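Cell division control protein (PDB 6RPP) is an intein that probably cuts itself out of a host MCM helicase by protein splicing, joining the flanking segments. Local coordinates at residues P77-L82 and I137-P142; T94-F99 and M109-D114. The protein carries 2 engineered substitutions. All coordinates share one frame; numbering follows the deposited sequence.

Interaction 1 (P77-L82 and I137-P142)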
# COMPACT_ATOMS: atom_id res chain seq x y z
N PRO A 77 6.57 -5.86 -11.70
CA PRO A 77 6.08 -6.84 -12.68
C PRO A 77 5.94 -6.25 -14.10
O PRO A 77 6.13 -5.04 -14.32
CB PRO A 77 4.73 -7.26 -12.09
CG PRO A 77 4.25 -6.06 -11.33
CD PRO A 77 5.53 -5.49 -10.69
N LYS A 78 5.64 -7.12 -15.07
CA LYS A 78 5.58 -6.66 -16.44
C LYS A 78 4.38 -5.76 -16.66
O LYS A 78 4.40 -4.91 -17.57
CB LYS A 78 5.54 -7.88 -17.37
CG LYS A 78 6.83 -8.73 -17.38
CD LYS A 78 8.02 -7.93 -17.90
CE LYS A 78 9.17 -8.83 -18.39
NZ LYS A 78 10.33 -8.02 -18.92
N LYS A 79 3.32 -5.92 -15.85
CA LYS A 79 2.09 -5.12 -15.93
C LYS A 79 1.76 -4.61 -14.55
O LYS A 79 2.06 -5.26 -13.55
CB LYS A 79 0.86 -5.93 -16.49
CG LYS A 79 1.17 -6.51 -17.86
CD LYS A 79 -0.00 -7.16 -18.55
CE LYS A 79 0.17 -7.09 -20.08
NZ LYS A 79 1.00 -5.95 -20.56
N MET A 80 1.13 -3.42 -14.50
CA MET A 80 0.62 -2.83 -13.26
C MET A 80 -0.85 -2.44 -13.45
O MET A 80 -1.39 -2.50 -14.55
CB MET A 80 1.44 -1.58 -12.83
CG MET A 80 2.95 -1.78 -12.54
SD MET A 80 3.14 -2.44 -10.86
CE MET A 80 2.75 -0.95 -9.87
N MET A 81 -1.53 -2.10 -12.33
CA MET A 81 -2.94 -1.74 -12.39
C MET A 81 -3.16 -0.39 -11.74
O MET A 81 -2.69 -0.15 -10.63
CB MET A 81 -3.86 -2.77 -11.68
CG MET A 81 -3.79 -4.19 -12.15
SD MET A 81 -4.78 -4.21 -13.61
CE MET A 81 -4.84 -5.97 -13.95
N LEU A 82 -3.94 0.45 -12.40
CA LEU A 82 -4.42 1.69 -11.79
C LEU A 82 -5.82 1.42 -11.30
O LEU A 82 -6.70 1.05 -12.08
CB LEU A 82 -4.39 2.85 -12.81
CG LEU A 82 -5.27 4.06 -12.51
CD1 LEU A 82 -4.71 4.78 -11.28
CD2 LEU A 82 -5.33 4.98 -13.74
N ILE A 137 -10.69 -0.30 -13.15
CA ILE A 137 -9.34 -0.82 -13.00
C ILE A 137 -8.72 -0.83 -14.38
O ILE A 137 -9.31 -1.40 -15.31
CB ILE A 137 -9.31 -2.25 -12.42
CG1 ILE A 137 -10.10 -2.32 -11.10
CG2 ILE A 137 -7.83 -2.74 -12.29
CD1 ILE A 137 -11.42 -3.07 -11.27
N LEU A 138 -7.53 -0.25 -14.51
CA LEU A 138 -6.89 -0.12 -15.83
C LEU A 138 -5.47 -0.63 -15.76
O LEU A 138 -4.65 -0.10 -14.99
CB LEU A 138 -6.88 1.35 -16.28
CG LEU A 138 -6.23 1.61 -17.64
CD1 LEU A 138 -6.72 0.61 -18.71
CD2 LEU A 138 -6.49 3.04 -18.09
N GLU A 139 -5.15 -1.61 -16.62
CA GLU A 139 -3.79 -2.13 -16.73
C GLU A 139 -2.89 -1.15 -17.48
O GLU A 139 -3.34 -0.52 -18.44
CB GLU A 139 -3.86 -3.45 -17.48
CG GLU A 139 -2.62 -4.25 -17.46
CD GLU A 139 -2.86 -5.60 -18.09
OE1 GLU A 139 -3.24 -6.54 -17.36
OE2 GLU A 139 -2.71 -5.69 -19.33
N TYR A 140 -1.62 -1.01 -17.05
CA TYR A 140 -0.66 -0.26 -17.84
C TYR A 140 0.69 -0.95 -17.71
O TYR A 140 0.90 -1.81 -16.84
CB TYR A 140 -0.65 1.23 -17.37
CG TYR A 140 -0.07 1.40 -15.97
CD1 TYR A 140 -0.83 1.17 -14.83
CD2 TYR A 140 1.28 1.72 -15.80
CE1 TYR A 140 -0.29 1.30 -13.53
CE2 TYR A 140 1.85 1.86 -14.51
CZ TYR A 140 1.05 1.64 -13.37
OH TYR A 140 1.66 1.71 -12.15
N GLU A 141 1.60 -0.60 -18.57
CA GLU A 141 2.96 -1.13 -18.50
C GLU A 141 3.82 -0.08 -17.83
O GLU A 141 3.80 1.08 -18.25
CB GLU A 141 3.50 -1.43 -19.89
CG GLU A 141 2.77 -2.59 -20.55
CD GLU A 141 2.44 -2.31 -21.99
OE1 GLU A 141 1.48 -1.53 -22.24
OE2 GLU A 141 3.13 -2.86 -22.87
N PRO A 142 4.54 -0.42 -16.77
CA PRO A 142 5.22 0.62 -15.99
C PRO A 142 6.45 1.20 -16.66
O PRO A 142 7.21 0.51 -17.36
CB PRO A 142 5.59 -0.10 -14.70
CG PRO A 142 5.71 -1.55 -15.11
CD PRO A 142 4.62 -1.75 -16.14
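The ring of Y140 lies over M80, one face resting on its CB, with Y140 CZ only 3.3 Å from M80 CB. The torsion that puts it there is the crowded one: Y140 CG stands between the backbone N and the carbonyl carbon (chi1 69°), which carries the ring across to the neighbouring strand, its edge beside the N of L82. M80 CG, anti to the carbonyl carbon (chi1 -60°), also meets the proline ring that follows the strand, 3.8 Å from P142 CG. Exchanging Y140 for an alanine would probably uncover M80 and would lose the cation-pi contact that the ring makes with R92.

The two segments form an antiparallel ladder in the six-stranded sheet of this HINT-type intein, where strand 80-85 runs between strands 90-93 and 128-140. M80 and Y140 are a hydrogen-bonded pair: M80 N reaches Y140 O at 2.8 Å, almost straight (174°) and nearly along the C=O axis, while the return bond from Y140 N arrives above the carbonyl plane of M80. L82 and L138 repeat the exchange, L82 N to L138 O measuring 2.7 Å.

On the face bearing M81 and E139, M81 turns back at chi2 and sets its SD 3.6 Å from I137 CG2. The extended chain of E139 crosses K79 obliquely, E139 OE2 coming within 3.2 Å of K79 CD; their salt bridge is long, with K79 NZ 3.9 Å from E139 OE2, and the carboxylate of E141 lies near the same ammonium.

Interaction 2 (T94-F99 and M109-D114)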
# COMPACT_ATOMS: atom_id res chain seq x y z
N THR A 94 0.66 -3.45 -8.00
CA THR A 94 0.89 -4.66 -8.77
C THR A 94 -0.41 -5.47 -8.92
O THR A 94 -1.36 -5.33 -8.13
CB THR A 94 1.94 -5.54 -8.09
OG1 THR A 94 1.44 -5.95 -6.81
CG2 THR A 94 3.25 -4.78 -7.89
N PRO A 95 -0.49 -6.32 -9.93
CA PRO A 95 -1.76 -7.02 -10.17
C PRO A 95 -2.17 -7.94 -9.03
O PRO A 95 -3.37 -8.16 -8.84
CB PRO A 95 -1.48 -7.81 -11.46
CG PRO A 95 -0.42 -6.96 -12.16
CD PRO A 95 0.47 -6.48 -11.06
N THR A 96 -1.23 -8.49 -8.26
CA THR A 96 -1.61 -9.36 -7.14
C THR A 96 -1.72 -8.62 -5.81
O THR A 96 -2.02 -9.27 -4.81
CB THR A 96 -0.62 -10.54 -6.96
OG1 THR A 96 0.71 -10.07 -6.68
CG2 THR A 96 -0.59 -11.38 -8.20
N HIS A 97 -1.55 -7.30 -5.80
CA HIS A 97 -1.69 -6.55 -4.56
C HIS A 97 -3.11 -6.69 -4.04
O HIS A 97 -4.06 -6.37 -4.78
CB HIS A 97 -1.36 -5.09 -4.84
CG HIS A 97 -1.51 -4.20 -3.66
ND1 HIS A 97 -0.49 -3.99 -2.77
CD2 HIS A 97 -2.56 -3.46 -3.24
CE1 HIS A 97 -0.92 -3.21 -1.79
NE2 HIS A 97 -2.16 -2.83 -2.08
N PRO A 98 -3.32 -7.09 -2.77
CA PRO A 98 -4.68 -7.29 -2.28
C PRO A 98 -5.27 -6.03 -1.67
O PRO A 98 -4.57 -5.20 -1.10
CB PRO A 98 -4.52 -8.39 -1.23
CG PRO A 98 -3.14 -8.23 -0.73
CD PRO A 98 -2.31 -7.69 -1.88
N PHE A 99 -6.60 -5.94 -1.77
CA PHE A 99 -7.42 -4.90 -1.18
C PHE A 99 -8.40 -5.55 -0.23
O PHE A 99 -8.82 -6.67 -0.44
CB PHE A 99 -8.21 -4.11 -2.25
CG PHE A 99 -7.36 -3.20 -3.05
CD1 PHE A 99 -6.63 -3.71 -4.12
CD2 PHE A 99 -7.34 -1.86 -2.81
CE1 PHE A 99 -5.82 -2.87 -4.90
CE2 PHE A 99 -6.52 -1.00 -3.56
CZ PHE A 99 -5.78 -1.49 -4.62
N MET A 109 -10.14 -10.30 1.39
CA MET A 109 -9.11 -9.65 0.62
C MET A 109 -9.18 -10.14 -0.83
O MET A 109 -9.44 -11.32 -1.09
CB MET A 109 -7.73 -9.84 1.27
CG MET A 109 -7.52 -8.92 2.62
SD MET A 109 -6.05 -9.56 3.43
CE MET A 109 -5.05 -10.10 2.04
N ARG A 110 -8.98 -9.21 -1.76
CA ARG A 110 -9.14 -9.46 -3.19
C ARG A 110 -7.97 -8.81 -3.92
O ARG A 110 -7.71 -7.62 -3.73
CB ARG A 110 -10.46 -8.87 -3.69
CG ARG A 110 -10.76 -9.13 -5.16
CD ARG A 110 -12.27 -9.08 -5.43
NE ARG A 110 -13.01 -10.04 -4.61
CZ ARG A 110 -14.29 -9.91 -4.28
NH1 ARG A 110 -15.00 -8.88 -4.71
NH2 ARG A 110 -14.88 -10.83 -3.52
N LYS A 111 -7.32 -9.59 -4.79
CA LYS A 111 -6.22 -9.07 -5.60
C LYS A 111 -6.72 -7.99 -6.55
O LYS A 111 -7.85 -8.03 -7.06
CB LYS A 111 -5.56 -10.20 -6.40
CG LYS A 111 -4.82 -11.24 -5.57
CD LYS A 111 -4.34 -12.38 -6.48
CE LYS A 111 -3.84 -13.59 -5.70
NZ LYS A 111 -2.36 -13.53 -5.49
N ALA A 112 -5.83 -7.02 -6.82
CA ALA A 112 -6.20 -5.91 -7.71
C ALA A 112 -6.77 -6.42 -9.03
O ALA A 112 -7.81 -5.93 -9.53
CB ALA A 112 -4.96 -5.04 -7.97
N ARG A 113 -6.13 -7.45 -9.62
CA ARG A 113 -6.56 -7.99 -10.90
C ARG A 113 -7.87 -8.76 -10.82
O ARG A 113 -8.43 -9.10 -11.87
CB ARG A 113 -5.48 -8.91 -11.48
CG ARG A 113 -5.24 -10.21 -10.72
CD ARG A 113 -4.12 -11.01 -11.40
NE ARG A 113 -3.76 -12.20 -10.62
CZ ARG A 113 -2.65 -12.89 -10.79
NH1 ARG A 113 -1.77 -12.52 -11.71
NH2 ARG A 113 -2.41 -13.95 -10.03
N ASP A 114 -8.36 -9.05 -9.61
CA ASP A 114 -9.64 -9.74 -9.41
C ASP A 114 -10.76 -8.77 -9.01
O ASP A 114 -11.91 -9.20 -8.91
CB ASP A 114 -9.49 -10.81 -8.31
CG ASP A 114 -8.46 -11.89 -8.66
OD1 ASP A 114 -8.02 -11.94 -9.82
OD2 ASP A 114 -8.09 -12.68 -7.76
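The methyl of T96 sits over one face of the R113 guanidinium, with T96 CG2 above the centre of the group and 3.6 Å from R113 CZ. Both first torsions make this possible. In T96 the hydroxyl takes the crowded position between N and the carbonyl carbon (chi1 61°), pointing OG1 to S1 and leaving the methyl for the arginine. R113 puts CG in the corresponding position (chi1 68°) and then runs extended to NE, alongside T96. K111 follows the backbone of T96, its CG 3.5 Å from T96 O, and bends at chi4 to end near the threonine CB.

Further along, M109 curls at chi3 so that M109 CE touches P98 CB at 3.7 Å, whereas the ring edge of F99 meets A112, F99 CE1 to A112 CB being 3.9 Å. Backbone bonds hold the register: F99 and R110 exchange a pair, A112 N reaches H97 O at 2.8 Å through a bent bond (136°), and R113 N takes P95 O. T94 to H97 is a type I turn whose sequence fits the TxxH motif of intein block B; H97 has CG anti to its N, and its CB is directed away from 109-114, and T94 OG1 bonds A2 and A4 near the N terminus.

The contact thus forms the open end of hairpin 98-103/106-111, with F99 packed on strands 80-85 and 90-93 and H97, P98 and M109 against strand 163-166.

From the N terminus, the chain enters interaction 1 at 77-82 and turns back through strand 90-93 into 94-99, the first half of interaction 2. A short hairpin, strands 98-103 and 106-111, returns it to 109-114 and closes the small inner loop. Strands 120-125 and 128-140 then lead to 137-142, closing the larger loop, so interaction 2 nests inside interaction 1 without crossing it. Both belong to one antiparallel sheet: the first pairs neighbouring strands inside it, the second includes 106-111, one of its two outermost strands. They also touch directly, where K79 O lies 3.2 Å from P95 CD and P77 packs on T94.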